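Local coordinates for protein serine protease (Arthrobacter nicotinovorans, PDB 3WY8) that probably hydrolyses peptide bonds in proteins, keratin among them, as a trypsin-like serine protease, at residues Tyr91-Ala96 and Thr207-Thr212; Val30-Lys35 and Ser211-Ala216; Asn55-Pro60 and Tyr69-Ala74. One frame throughout, in Å; residues are numbered along the deposited sequence.

Contact 1. Residues Tyr91-Ala96 and Thr207-Thr212; sequences YDTAFA and TVIQST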
ATOM      1  N   TYR A  91       8.962  -1.206  -9.749  1.00 18.36           N
ATOM      2  CA  TYR A  91       9.347  -1.260  -8.348  1.00 18.36           C
ATOM      3  C   TYR A  91       8.572  -0.251  -7.497  1.00 18.10           C
ATOM      4  O   TYR A  91       9.116   0.326  -6.553  1.00 17.70           O
ATOM      5  CB  TYR A  91      10.866  -1.055  -8.221  1.00 18.50           C
ATOM      6  CG  TYR A  91      11.684  -1.994  -9.087  1.00 19.08           C
ATOM      7  CD1 TYR A  91      11.902  -3.315  -8.703  1.00 19.31           C
ATOM      8  CD2 TYR A  91      12.232  -1.559 -10.296  1.00 20.18           C
ATOM      9  CE1 TYR A  91      12.652  -4.185  -9.499  1.00 20.92           C
ATOM     10  CE2 TYR A  91      12.992  -2.419 -11.094  1.00 21.21           C
ATOM     11  CZ  TYR A  91      13.195  -3.726 -10.689  1.00 21.31           C
ATOM     12  OH  TYR A  91      13.944  -4.581 -11.472  1.00 22.85           O
ATOM     13  N   ASP A  92       7.292  -0.062  -7.823  1.00 17.67           N
ATOM     14  CA  ASP A  92       6.437   0.884  -7.103  1.00 17.54           C
ATOM     15  C   ASP A  92       5.899   0.278  -5.803  1.00 17.46           C
ATOM     16  O   ASP A  92       4.709  -0.011  -5.674  1.00 17.65           O
ATOM     17  CB  ASP A  92       5.293   1.380  -8.007  1.00 17.37           C
ATOM     18  CG  ASP A  92       4.515   2.542  -7.398  1.00 17.97           C
ATOM     19  OD1 ASP A  92       5.026   3.183  -6.454  1.00 16.44           O
ATOM     20  OD2 ASP A  92       3.388   2.815  -7.878  1.00 18.37           O
ATOM     21  N   THR A  93       6.800   0.072  -4.850  1.00 16.97           N
ATOM     22  CA  THR A  93       6.438  -0.324  -3.498  1.00 16.78           C
ATOM     23  C   THR A  93       7.450   0.310  -2.567  1.00 16.72           C
ATOM     24  O   THR A  93       8.619   0.465  -2.923  1.00 16.63           O
ATOM     25  CB  THR A  93       6.432  -1.861  -3.314  1.00 16.51           C
ATOM     26  OG1 THR A  93       5.402  -2.435  -4.126  1.00 16.78           O
ATOM     27  CG2 THR A  93       6.167  -2.251  -1.860  1.00 16.62           C
ATOM     28  N   ALA A  94       6.987   0.692  -1.384  1.00 16.68           N
ATOM     29  CA  ALA A  94       7.854   1.280  -0.382  1.00 16.92           C
ATOM     30  C   ALA A  94       7.328   0.982   1.013  1.00 17.20           C
ATOM     31  O   ALA A  94       6.204   0.507   1.180  1.00 17.02           O
ATOM     32  CB  ALA A  94       7.980   2.781  -0.609  1.00 16.69           C
ATOM     33  N   PHE A  95       8.163   1.242   2.013  1.00 17.13           N
ATOM     34  CA  PHE A  95       7.818   0.937   3.383  1.00 17.45           C
ATOM     35  C   PHE A  95       8.125   2.128   4.261  1.00 17.65           C
ATOM     36  O   PHE A  95       9.203   2.716   4.187  1.00 18.11           O
ATOM     37  CB  PHE A  95       8.558  -0.315   3.868  1.00 17.28           C
ATOM     38  CG  PHE A  95       8.275  -1.526   3.034  1.00 17.00           C
ATOM     39  CD1 PHE A  95       7.220  -2.374   3.353  1.00 16.90           C
ATOM     40  CD2 PHE A  95       9.035  -1.794   1.897  1.00 17.07           C
ATOM     41  CE1 PHE A  95       6.938  -3.491   2.564  1.00 17.37           C
ATOM     42  CE2 PHE A  95       8.757  -2.902   1.095  1.00 17.11           C
ATOM     43  CZ  PHE A  95       7.709  -3.755   1.433  1.00 16.94           C
ATOM     44  N   ALA A  96       7.142   2.502   5.066  1.00 17.92           N
ATOM     45  CA  ALA A  96       7.315   3.582   6.010  1.00 18.14           C
ATOM     46  C   ALA A  96       7.535   2.977   7.389  1.00 18.61           C
ATOM     47  O   ALA A  96       6.936   1.954   7.727  1.00 18.69           O
ATOM     48  CB  ALA A  96       6.093   4.472   5.993  1.00 18.31           C
ATOM     49  N   THR A 207      12.954  -9.645  -5.482  1.00 18.41           N
ATOM     50  CA  THR A 207      14.143  -9.448  -4.651  1.00 18.87           C
ATOM     51  C   THR A 207      14.458  -7.981  -4.347  1.00 18.54           C
ATOM     52  O   THR A 207      14.957  -7.675  -3.267  1.00 18.73           O
ATOM     53  CB  THR A 207      15.385 -10.119  -5.272  1.00 19.15           C
ATOM     54  OG1 THR A 207      15.489  -9.740  -6.650  1.00 20.80           O
ATOM     55  CG2 THR A 207      15.276 -11.640  -5.162  1.00 20.00           C
ATOM     56  N   VAL A 208      14.182  -7.089  -5.297  1.00 17.94           N
ATOM     57  CA  VAL A 208      14.457  -5.657  -5.106  1.00 18.00           C
ATOM     58  C   VAL A 208      13.558  -5.087  -4.002  1.00 17.92           C
ATOM     59  O   VAL A 208      14.035  -4.448  -3.059  1.00 18.02           O
ATOM     60  CB  VAL A 208      14.305  -4.863  -6.426  1.00 17.90           C
ATOM     61  CG1 VAL A 208      14.436  -3.362  -6.184  1.00 18.16           C
ATOM     62  CG2 VAL A 208      15.347  -5.331  -7.460  1.00 18.53           C
ATOM     63  N   ILE A 209      12.257  -5.352  -4.112  1.00 17.66           N
ATOM     64  CA  ILE A 209      11.298  -4.896  -3.110  1.00 17.37           C
ATOM     65  C   ILE A 209      11.551  -5.589  -1.756  1.00 17.32           C
ATOM     66  O   ILE A 209      11.445  -4.957  -0.699  1.00 17.39           O
ATOM     67  CB  ILE A 209       9.841  -5.042  -3.631  1.00 17.24           C
ATOM     68  CG1 ILE A 209       9.620  -4.052  -4.786  1.00 16.90           C
ATOM     69  CG2 ILE A 209       8.828  -4.826  -2.509  1.00 17.07           C
ATOM     70  CD1 ILE A 209       8.315  -4.243  -5.587  1.00 16.93           C
ATOM     71  N   GLN A 210      11.921  -6.869  -1.800  1.00 17.49           N
ATOM     72  CA  GLN A 210      12.290  -7.608  -0.591  1.00 18.09           C
ATOM     73  C   GLN A 210      13.449  -6.940   0.148  1.00 18.42           C
ATOM     74  O   GLN A 210      13.415  -6.805   1.370  1.00 18.22           O
ATOM     75  CB  GLN A 210      12.659  -9.052  -0.930  1.00 18.03           C
ATOM     76  CG  GLN A 210      12.993  -9.899   0.287  1.00 18.65           C
ATOM     77  CD  GLN A 210      13.317 -11.329  -0.074  1.00 19.75           C
ATOM     78  OE1 GLN A 210      13.863 -11.603  -1.140  1.00 21.25           O
ATOM     79  NE2 GLN A 210      12.978 -12.253   0.817  1.00 21.17           N
ATOM     80  N   SER A 211      14.472  -6.527  -0.598  1.00 19.12           N
ATOM     81  CA  SER A 211      15.626  -5.845  -0.006  1.00 19.61           C
ATOM     82  C   SER A 211      15.238  -4.530   0.675  1.00 19.57           C
ATOM     83  O   SER A 211      15.773  -4.189   1.739  1.00 19.53           O
ATOM     84  CB  SER A 211      16.714  -5.615  -1.056  1.00 19.96           C
ATOM     85  OG  SER A 211      17.347  -6.840  -1.391  1.00 22.02           O
ATOM     86  N   THR A 212      14.299  -3.802   0.069  1.00 19.51           N
ATOM     87  CA  THR A 212      13.785  -2.565   0.658  1.00 19.44           C
ATOM     88  C   THR A 212      13.024  -2.868   1.942  1.00 18.99           C
ATOM     89  O   THR A 212      13.192  -2.177   2.945  1.00 18.65           O
ATOM     90  CB  THR A 212      12.893  -1.780  -0.333  1.00 19.53           C
ATOM     91  OG1 THR A 212      13.625  -1.536  -1.541  1.00 20.87           O
ATOM     92  CG2 THR A 212      12.478  -0.441   0.258  1.00 19.86           C
TER
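Y91, T93 and F95 pack against V208, I209 and T212 in a buried, largely apolar contact that sets the C-terminal helix 207-218 on strand 94-98 and the loop leading into it, in the N-terminal barrel of the trypsin-like double-barrel fold. The two segments bury 344 Å² together, and I209 gives the largest share. Its CG1 stands beside the backbone N (chi1 -68°) and CD1 runs on in an extended chain (chi2 169°), ending 4.2 Å from CA of Y91. I209 crosses T93 at about a right angle, with its CG2 3.8 Å from the T93 methyl CG2; the T93 hydroxyl OG1 has its stronger partner in NE1 of W205. The V208 methyls fork over the CD1-CE1 bond of Y91, approaching the ring obliquely: CG1 is 3.6 Å from CD1 of Y91, and CG2 lies 3.6 Å from CE1 of Y91. Between Y91 and T93, D92, centre of an inverse gamma turn, has its CB directed away from the helix and OD2 hydrogen-bonded to ND1 of H43 and OG of S190, consistent with the acid of a Ser-His-Asp triad. Farther along strand 94-98, the F95 ring receives CG2 of T212 at its edge, near its plane, 4.0 Å from CD2 of F95.

Contact 2. Residues Val30-Lys35 and Ser211-Ala216; sequences VTAANK and STYNTA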
ATOM      1  N   VAL A  30       2.680  -4.173   8.400  1.00 17.03           N
ATOM      2  CA  VAL A  30       3.301  -5.453   8.029  1.00 17.20           C
ATOM      3  C   VAL A  30       4.278  -5.913   9.099  1.00 17.65           C
ATOM      4  O   VAL A  30       4.916  -5.095   9.765  1.00 17.57           O
ATOM      5  CB  VAL A  30       3.991  -5.417   6.637  1.00 16.87           C
ATOM      6  CG1 VAL A  30       2.948  -5.274   5.529  1.00 17.07           C
ATOM      7  CG2 VAL A  30       5.039  -4.301   6.543  1.00 16.98           C
ATOM      8  N   THR A  31       4.378  -7.228   9.267  1.00 18.19           N
ATOM      9  CA  THR A  31       5.232  -7.793  10.305  1.00 18.79           C
ATOM     10  C   THR A  31       6.676  -7.362  10.067  1.00 18.92           C
ATOM     11  O   THR A  31       7.151  -7.367   8.938  1.00 19.12           O
ATOM     12  CB  THR A  31       5.117  -9.323  10.359  1.00 18.90           C
ATOM     13  OG1 THR A  31       3.732  -9.689  10.465  1.00 21.25           O
ATOM     14  CG2 THR A  31       5.869  -9.875  11.556  1.00 17.89           C
ATOM     15  N   ALA A  32       7.348  -6.967  11.143  1.00 18.99           N
ATOM     16  CA  ALA A  32       8.697  -6.422  11.068  1.00 19.28           C
ATOM     17  C   ALA A  32       9.283  -6.375  12.467  1.00 19.32           C
ATOM     18  O   ALA A  32       8.563  -6.103  13.430  1.00 19.40           O
ATOM     19  CB  ALA A  32       8.668  -5.020  10.472  1.00 19.02           C
ATOM     20  N   ALA A  33      10.588  -6.624  12.578  1.00 19.78           N
ATOM     21  CA  ALA A  33      11.273  -6.592  13.873  1.00 19.98           C
ATOM     22  C   ALA A  33      11.020  -5.296  14.649  1.00 20.16           C
ATOM     23  O   ALA A  33      10.887  -5.323  15.874  1.00 20.35           O
ATOM     24  CB  ALA A  33      12.764  -6.830  13.698  1.00 20.08           C
ATOM     25  N   ASN A  34      10.936  -4.169  13.938  1.00 20.14           N
ATOM     26  CA  ASN A  34      10.702  -2.876  14.584  1.00 20.28           C
ATOM     27  C   ASN A  34       9.257  -2.623  15.044  1.00 20.28           C
ATOM     28  O   ASN A  34       8.981  -1.621  15.716  1.00 20.16           O
ATOM     29  CB  ASN A  34      11.220  -1.715  13.716  1.00 20.41           C
ATOM     30  CG  ASN A  34      10.524  -1.614  12.358  1.00 20.44           C
ATOM     31  OD1 ASN A  34       9.446  -2.171  12.137  1.00 20.60           O
ATOM     32  ND2 ASN A  34      11.150  -0.885  11.442  1.00 20.50           N
ATOM     33  N   LYS A  35       8.352  -3.532  14.672  1.00 20.13           N
ATOM     34  CA  LYS A  35       6.918  -3.441  14.991  1.00 20.00           C
ATOM     35  C   LYS A  35       6.283  -2.114  14.566  1.00 19.63           C
ATOM     36  O   LYS A  35       5.283  -1.673  15.152  1.00 19.19           O
ATOM     37  CB  LYS A  35       6.674  -3.691  16.483  1.00 20.23           C
ATOM     38  CG  LYS A  35       6.975  -5.113  16.935  1.00 21.20           C
ATOM     39  CD  LYS A  35       6.725  -5.250  18.422  1.00 24.33           C
ATOM     40  CE  LYS A  35       6.896  -6.681  18.884  1.00 26.10           C
ATOM     41  NZ  LYS A  35       6.304  -6.874  20.233  1.00 28.59           N
ATOM     42  N   SER A 211      14.472  -6.527  -0.598  1.00 19.12           N
ATOM     43  CA  SER A 211      15.626  -5.845  -0.006  1.00 19.61           C
ATOM     44  C   SER A 211      15.238  -4.530   0.675  1.00 19.57           C
ATOM     45  O   SER A 211      15.773  -4.189   1.739  1.00 19.53           O
ATOM     46  CB  SER A 211      16.714  -5.615  -1.056  1.00 19.96           C
ATOM     47  OG  SER A 211      17.347  -6.840  -1.391  1.00 22.02           O
ATOM     48  N   THR A 212      14.299  -3.802   0.069  1.00 19.51           N
ATOM     49  CA  THR A 212      13.785  -2.565   0.658  1.00 19.44           C
ATOM     50  C   THR A 212      13.024  -2.868   1.942  1.00 18.99           C
ATOM     51  O   THR A 212      13.192  -2.177   2.945  1.00 18.65           O
ATOM     52  CB  THR A 212      12.893  -1.780  -0.333  1.00 19.53           C
ATOM     53  OG1 THR A 212      13.625  -1.536  -1.541  1.00 20.87           O
ATOM     54  CG2 THR A 212      12.478  -0.441   0.258  1.00 19.86           C
ATOM     55  N   TYR A 213      12.196  -3.912   1.910  1.00 18.67           N
ATOM     56  CA  TYR A 213      11.482  -4.354   3.102  1.00 18.86           C
ATOM     57  C   TYR A 213      12.461  -4.698   4.233  1.00 19.20           C
ATOM     58  O   TYR A 213      12.266  -4.283   5.380  1.00 19.01           O
ATOM     59  CB  TYR A 213      10.567  -5.546   2.787  1.00 18.77           C
ATOM     60  CG  TYR A 213      10.138  -6.296   4.024  1.00 18.70           C
ATOM     61  CD1 TYR A 213       9.133  -5.795   4.852  1.00 18.27           C
ATOM     62  CD2 TYR A 213      10.759  -7.491   4.385  1.00 17.92           C
ATOM     63  CE1 TYR A 213       8.750  -6.473   6.003  1.00 18.71           C
ATOM     64  CE2 TYR A 213      10.386  -8.176   5.534  1.00 19.44           C
ATOM     65  CZ  TYR A 213       9.380  -7.662   6.338  1.00 19.58           C
ATOM     66  OH  TYR A 213       9.009  -8.342   7.476  1.00 20.16           O
ATOM     67  N   ASN A 214      13.514  -5.444   3.893  1.00 19.72           N
ATOM     68  CA  ASN A 214      14.502  -5.907   4.871  1.00 20.15           C
ATOM     69  C   ASN A 214      15.162  -4.762   5.633  1.00 20.25           C
ATOM     70  O   ASN A 214      15.273  -4.816   6.862  1.00 20.22           O
ATOM     71  CB  ASN A 214      15.571  -6.775   4.198  1.00 20.49           C
ATOM     72  CG  ASN A 214      15.060  -8.160   3.818  1.00 21.71           C
ATOM     73  OD1 ASN A 214      14.082  -8.660   4.378  1.00 22.50           O
ATOM     74  ND2 ASN A 214      15.737  -8.790   2.865  1.00 23.16           N
ATOM     75  N   THR A 215      15.578  -3.725   4.909  1.00 20.09           N
ATOM     76  CA  THR A 215      16.180  -2.549   5.553  1.00 20.44           C
ATOM     77  C   THR A 215      15.159  -1.757   6.386  1.00 20.30           C
ATOM     78  O   THR A 215      15.448  -1.358   7.516  1.00 19.64           O
ATOM     79  CB  THR A 215      16.984  -1.651   4.554  1.00 20.68           C
ATOM     80  OG1 THR A 215      17.672  -0.623   5.276  1.00 20.99           O
ATOM     81  CG2 THR A 215      16.089  -1.012   3.491  1.00 21.49           C
ATOM     82  N   ALA A 216      13.959  -1.564   5.841  1.00 20.17           N
ATOM     83  CA  ALA A 216      12.905  -0.846   6.556  1.00 20.23           C
ATOM     84  C   ALA A 216      12.525  -1.554   7.854  1.00 20.34           C
ATOM     85  O   ALA A 216      12.417  -0.921   8.901  1.00 20.13           O
ATOM     86  CB  ALA A 216      11.680  -0.671   5.667  1.00 20.18           C
TER
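A32 and A216 have the nearest CA atoms across the contact, 8.3 Å apart, so the segments are bridged by side chains. Residues 30-35 lie in the connection between strands 21-29 and 37-40 of the N-terminal barrel and end in a type I turn, closed by K35 N to A32 O at 2.9 Å; residues 211-216 belong to the C-terminal helix. Y213 spans the distance. Its CG lies anti to the backbone N (chi1 163°), and the hydroxyl OH donates to the T31 carbonyl O over 2.6 Å, standing 30° off the carbonyl plane while that oxygen lies in the plane of the phenol ring. V30 CG2 rests against the same ring's edge, 4.3 Å from CE1 of Y213, and F95 and F117 also meet the ring. On the turn, N34 aims its CB toward the helix. Its ND2 comes within 2.8 Å of A216 O and is hydrogen-bonded to S219 O, while OD1 pairs with T37 OG1. The Y213 OH and N34 ND2 bonds thus both end on backbone carbonyls, T31 O and S219 O: the phenol is held at its tip by a main-chain acceptor, and the carboxamide links T37, at the start of the following strand, to the last residue of the chain, just past the helix.

Contact 3. Residues Asn55-Pro60 and Tyr69-Ala74; sequences NFIFVP and YGKWTA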
ATOM      1  N   ASN A  55       5.775  14.889   5.125  1.00 20.92           N
ATOM      2  CA  ASN A  55       4.899  14.443   6.207  1.00 20.81           C
ATOM      3  C   ASN A  55       4.096  13.251   5.717  1.00 20.36           C
ATOM      4  O   ASN A  55       3.681  13.224   4.563  1.00 20.10           O
ATOM      5  CB  ASN A  55       3.966  15.567   6.674  1.00 21.03           C
ATOM      6  CG  ASN A  55       3.426  15.337   8.081  1.00 22.73           C
ATOM      7  OD1 ASN A  55       2.214  15.367   8.306  1.00 24.93           O
ATOM      8  ND2 ASN A  55       4.325  15.096   9.034  1.00 23.51           N
ATOM      9  N   PHE A  56       3.902  12.267   6.591  1.00 19.91           N
ATOM     10  CA  PHE A  56       3.284  10.989   6.221  1.00 19.66           C
ATOM     11  C   PHE A  56       2.566  10.442   7.447  1.00 19.37           C
ATOM     12  O   PHE A  56       3.205  10.086   8.444  1.00 19.58           O
ATOM     13  CB  PHE A  56       4.372  10.018   5.728  1.00 19.51           C
ATOM     14  CG  PHE A  56       3.864   8.661   5.278  1.00 19.52           C
ATOM     15  CD1 PHE A  56       3.761   8.362   3.921  1.00 18.78           C
ATOM     16  CD2 PHE A  56       3.544   7.671   6.206  1.00 19.68           C
ATOM     17  CE1 PHE A  56       3.328   7.106   3.489  1.00 19.10           C
ATOM     18  CE2 PHE A  56       3.102   6.410   5.789  1.00 19.67           C
ATOM     19  CZ  PHE A  56       2.997   6.129   4.424  1.00 19.52           C
ATOM     20  N   ILE A  57       1.236  10.404   7.372  1.00 18.87           N
ATOM     21  CA  ILE A  57       0.393  10.000   8.496  1.00 18.72           C
ATOM     22  C   ILE A  57      -0.395   8.747   8.136  1.00 18.25           C
ATOM     23  O   ILE A  57      -1.054   8.699   7.104  1.00 18.27           O
ATOM     24  CB  ILE A  57      -0.595  11.131   8.910  1.00 18.56           C
ATOM     25  CG1 ILE A  57       0.138  12.462   9.134  1.00 19.38           C
ATOM     26  CG2 ILE A  57      -1.445  10.715  10.131  1.00 19.32           C
ATOM     27  CD1 ILE A  57       1.224  12.438  10.226  1.00 19.80           C
ATOM     28  N   PHE A  58      -0.309   7.734   8.993  1.00 17.72           N
ATOM     29  CA  PHE A  58      -1.029   6.480   8.805  1.00 17.79           C
ATOM     30  C   PHE A  58      -2.148   6.390   9.829  1.00 17.76           C
ATOM     31  O   PHE A  58      -1.913   6.543  11.033  1.00 18.11           O
ATOM     32  CB  PHE A  58      -0.051   5.303   8.935  1.00 17.52           C
ATOM     33  CG  PHE A  58      -0.668   3.945   8.701  1.00 17.15           C
ATOM     34  CD1 PHE A  58      -1.156   3.580   7.444  1.00 17.31           C
ATOM     35  CD2 PHE A  58      -0.715   3.014   9.734  1.00 17.68           C
ATOM     36  CE1 PHE A  58      -1.704   2.311   7.227  1.00 17.54           C
ATOM     37  CE2 PHE A  58      -1.260   1.743   9.529  1.00 17.89           C
ATOM     38  CZ  PHE A  58      -1.758   1.393   8.272  1.00 18.04           C
ATOM     39  N   VAL A  59      -3.372   6.175   9.348  1.00 17.78           N
ATOM     40  CA  VAL A  59      -4.525   6.057  10.237  1.00 17.62           C
ATOM     41  C   VAL A  59      -5.153   4.664  10.114  1.00 17.42           C
ATOM     42  O   VAL A  59      -5.976   4.429   9.231  1.00 17.35           O
ATOM     43  CB  VAL A  59      -5.589   7.157   9.972  1.00 17.62           C
ATOM     44  CG1 VAL A  59      -6.613   7.167  11.086  1.00 17.69           C
ATOM     45  CG2 VAL A  59      -4.940   8.539   9.845  1.00 17.79           C
ATOM     46  N   PRO A  60      -4.754   3.728  11.001  1.00 17.33           N
ATOM     47  CA  PRO A  60      -5.303   2.372  10.971  1.00 17.39           C
ATOM     48  C   PRO A  60      -6.802   2.389  11.229  1.00 17.25           C
ATOM     49  O   PRO A  60      -7.269   3.151  12.080  1.00 17.74           O
ATOM     50  CB  PRO A  60      -4.592   1.661  12.131  1.00 17.38           C
ATOM     51  CG  PRO A  60      -3.478   2.528  12.536  1.00 17.82           C
ATOM     52  CD  PRO A  60      -3.794   3.920  12.101  1.00 17.42           C
ATOM     53  N   TYR A  69      -7.463   4.049  16.564  1.00 20.81           N
ATOM     54  CA  TYR A  69      -6.163   3.665  17.120  1.00 20.85           C
ATOM     55  C   TYR A  69      -5.127   4.785  16.973  1.00 20.70           C
ATOM     56  O   TYR A  69      -3.921   4.546  17.034  1.00 21.01           O
ATOM     57  CB  TYR A  69      -5.680   2.347  16.493  1.00 20.83           C
ATOM     58  CG  TYR A  69      -6.716   1.245  16.576  1.00 21.98           C
ATOM     59  CD1 TYR A  69      -6.891   0.514  17.753  1.00 23.46           C
ATOM     60  CD2 TYR A  69      -7.539   0.952  15.492  1.00 22.98           C
ATOM     61  CE1 TYR A  69      -7.848  -0.488  17.841  1.00 24.05           C
ATOM     62  CE2 TYR A  69      -8.500  -0.047  15.569  1.00 23.76           C
ATOM     63  CZ  TYR A  69      -8.649  -0.762  16.747  1.00 24.69           C
ATOM     64  OH  TYR A  69      -9.596  -1.754  16.826  1.00 25.94           O
ATOM     65  N   GLY A  70      -5.619   6.012  16.797  1.00 20.62           N
ATOM     66  CA  GLY A  70      -4.774   7.198  16.690  1.00 20.55           C
ATOM     67  C   GLY A  70      -4.194   7.450  15.308  1.00 20.39           C
ATOM     68  O   GLY A  70      -4.405   6.665  14.372  1.00 20.42           O
ATOM     69  N   LYS A  71      -3.474   8.563  15.189  1.00 20.46           N
ATOM     70  CA  LYS A  71      -2.800   8.947  13.954  1.00 20.58           C
ATOM     71  C   LYS A  71      -1.306   8.744  14.152  1.00 20.63           C
ATOM     72  O   LYS A  71      -0.731   9.242  15.124  1.00 20.73           O
ATOM     73  CB  LYS A  71      -3.086  10.414  13.610  1.00 20.95           C
ATOM     74  CG  LYS A  71      -4.556  10.743  13.343  1.00 21.77           C
ATOM     75  CD  LYS A  71      -4.783  12.259  13.241  1.00 24.66           C
ATOM     76  CE  LYS A  71      -4.620  12.951  14.598  1.00 27.03           C
ATOM     77  NZ  LYS A  71      -4.863  14.427  14.544  1.00 28.86           N
ATOM     78  N   TRP A  72      -0.687   8.018  13.228  1.00 20.28           N
ATOM     79  CA  TRP A  72       0.710   7.621  13.352  1.00 20.44           C
ATOM     80  C   TRP A  72       1.569   8.386  12.360  1.00 20.79           C
ATOM     81  O   TRP A  72       1.214   8.501  11.188  1.00 20.80           O
ATOM     82  CB  TRP A  72       0.843   6.104  13.154  1.00 20.24           C
ATOM     83  CG  TRP A  72       0.113   5.320  14.210  1.00 19.80           C
ATOM     84  CD1 TRP A  72      -1.241   5.143  14.321  1.00 19.32           C
ATOM     85  CD2 TRP A  72       0.700   4.631  15.320  1.00 18.86           C
ATOM     86  NE1 TRP A  72      -1.532   4.376  15.429  1.00 18.64           N
ATOM     87  CE2 TRP A  72      -0.359   4.050  16.060  1.00 19.25           C
ATOM     88  CE3 TRP A  72       2.018   4.438  15.757  1.00 19.12           C
ATOM     89  CZ2 TRP A  72      -0.138   3.291  17.217  1.00 19.13           C
ATOM     90  CZ3 TRP A  72       2.236   3.685  16.911  1.00 19.66           C
ATOM     91  CH2 TRP A  72       1.160   3.123  17.624  1.00 19.48           C
ATOM     92  N   THR A  73       2.696   8.913  12.836  1.00 21.46           N
ATOM     93  CA  THR A  73       3.591   9.728  12.012  1.00 21.90           C
ATOM     94  C   THR A  73       4.838   8.935  11.610  1.00 21.84           C
ATOM     95  O   THR A  73       5.401   8.206  12.425  1.00 22.10           O
ATOM     96  CB  THR A  73       4.003  11.020  12.759  1.00 22.02           C
ATOM     97  OG1 THR A  73       2.825  11.736  13.149  1.00 22.91           O
ATOM     98  CG2 THR A  73       4.870  11.925  11.872  1.00 22.69           C
ATOM     99  N   ALA A  74       5.258   9.079  10.354  1.00 22.05           N
ATOM    100  CA  ALA A  74       6.452   8.390   9.858  1.00 22.39           C
ATOM    101  C   ALA A  74       7.722   9.040  10.374  1.00 22.64           C
ATOM    102  O   ALA A  74       7.871  10.262  10.315  1.00 22.88           O
ATOM    103  CB  ALA A  74       6.470   8.365   8.336  1.00 22.21           C
TER
HETATM  104  O   HOH W   1       6.295  12.189   8.592  1.00 32.73           O
HETATM  105  O   HOH W   2      -6.720   4.982  13.946  1.00 18.72           O
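F58 and W72 form an antiparallel hydrogen-bonded pair in the hairpin of strands 55-60 and 72-78, part of the closed six-stranded N-terminal barrel of this trypsin-like fold, where strand 55-60 also pairs with strand 11-18. W72 O accepts from F58 N at 2.8 Å, W72 N returns a bond to F58 O at 2.9 Å, and A74 N reaches F56 O at 3.0 Å; the short strand axes make an angle of 146°. On the F58 and W72 side P60 is a bump whose side chain crosses that of W72 at about a right angle, its CD fitting between G70 O and the CD1 corner of the indole, 3.6 Å from CD1 of W72. L106 of helix 106-110 touches both P60 and W72. The indole is also tied at its NE1, which donates to Y69 O at 2.9 Å from above that carbonyl's plane (35° out of it). An alanine in place of W72 would probably leave the P60 ring without its indole neighbour and Y69 O without this donor. At the far end, the small A74 CB fits against the F56 side chain, 3.7 Å from CD2 of F56. The other face carries I57 beside T73, pointing the same way, with I57 CD1 3.4 Å from OG1 of T73; I57 CG2 leans on K71 CB. Where the strands part towards Y69, one water accepts from Y69 N and donates to G70 O and, over 2.7 Å, to P60 O.

Overall arrangement
From the N terminus, residues 30-35 open contact 2, the longest-range of the three. Contact 3 opens and closes next, within a local hairpin that lies wholly inside the span of contact 2. Only then does contact 1 open, at 91-96, so contacts 3 and 1 follow in series. The C-terminal helix finally closes contacts 1 and 2 on overlapping segments that share S211 and T212. The two contacts also touch directly, F95 CB lying 3.6 Å from A216 CB. Strand 94-98, neighbour of strand 72-78, links contacts 1 and 3 through A96 CB, 3.6 Å from F56 CE2. Contacts 2 and 3 do not touch. Contacts 1 and 2 tie the chain's last helix back onto its first barrel, while contact 3 joins two strands within that barrel.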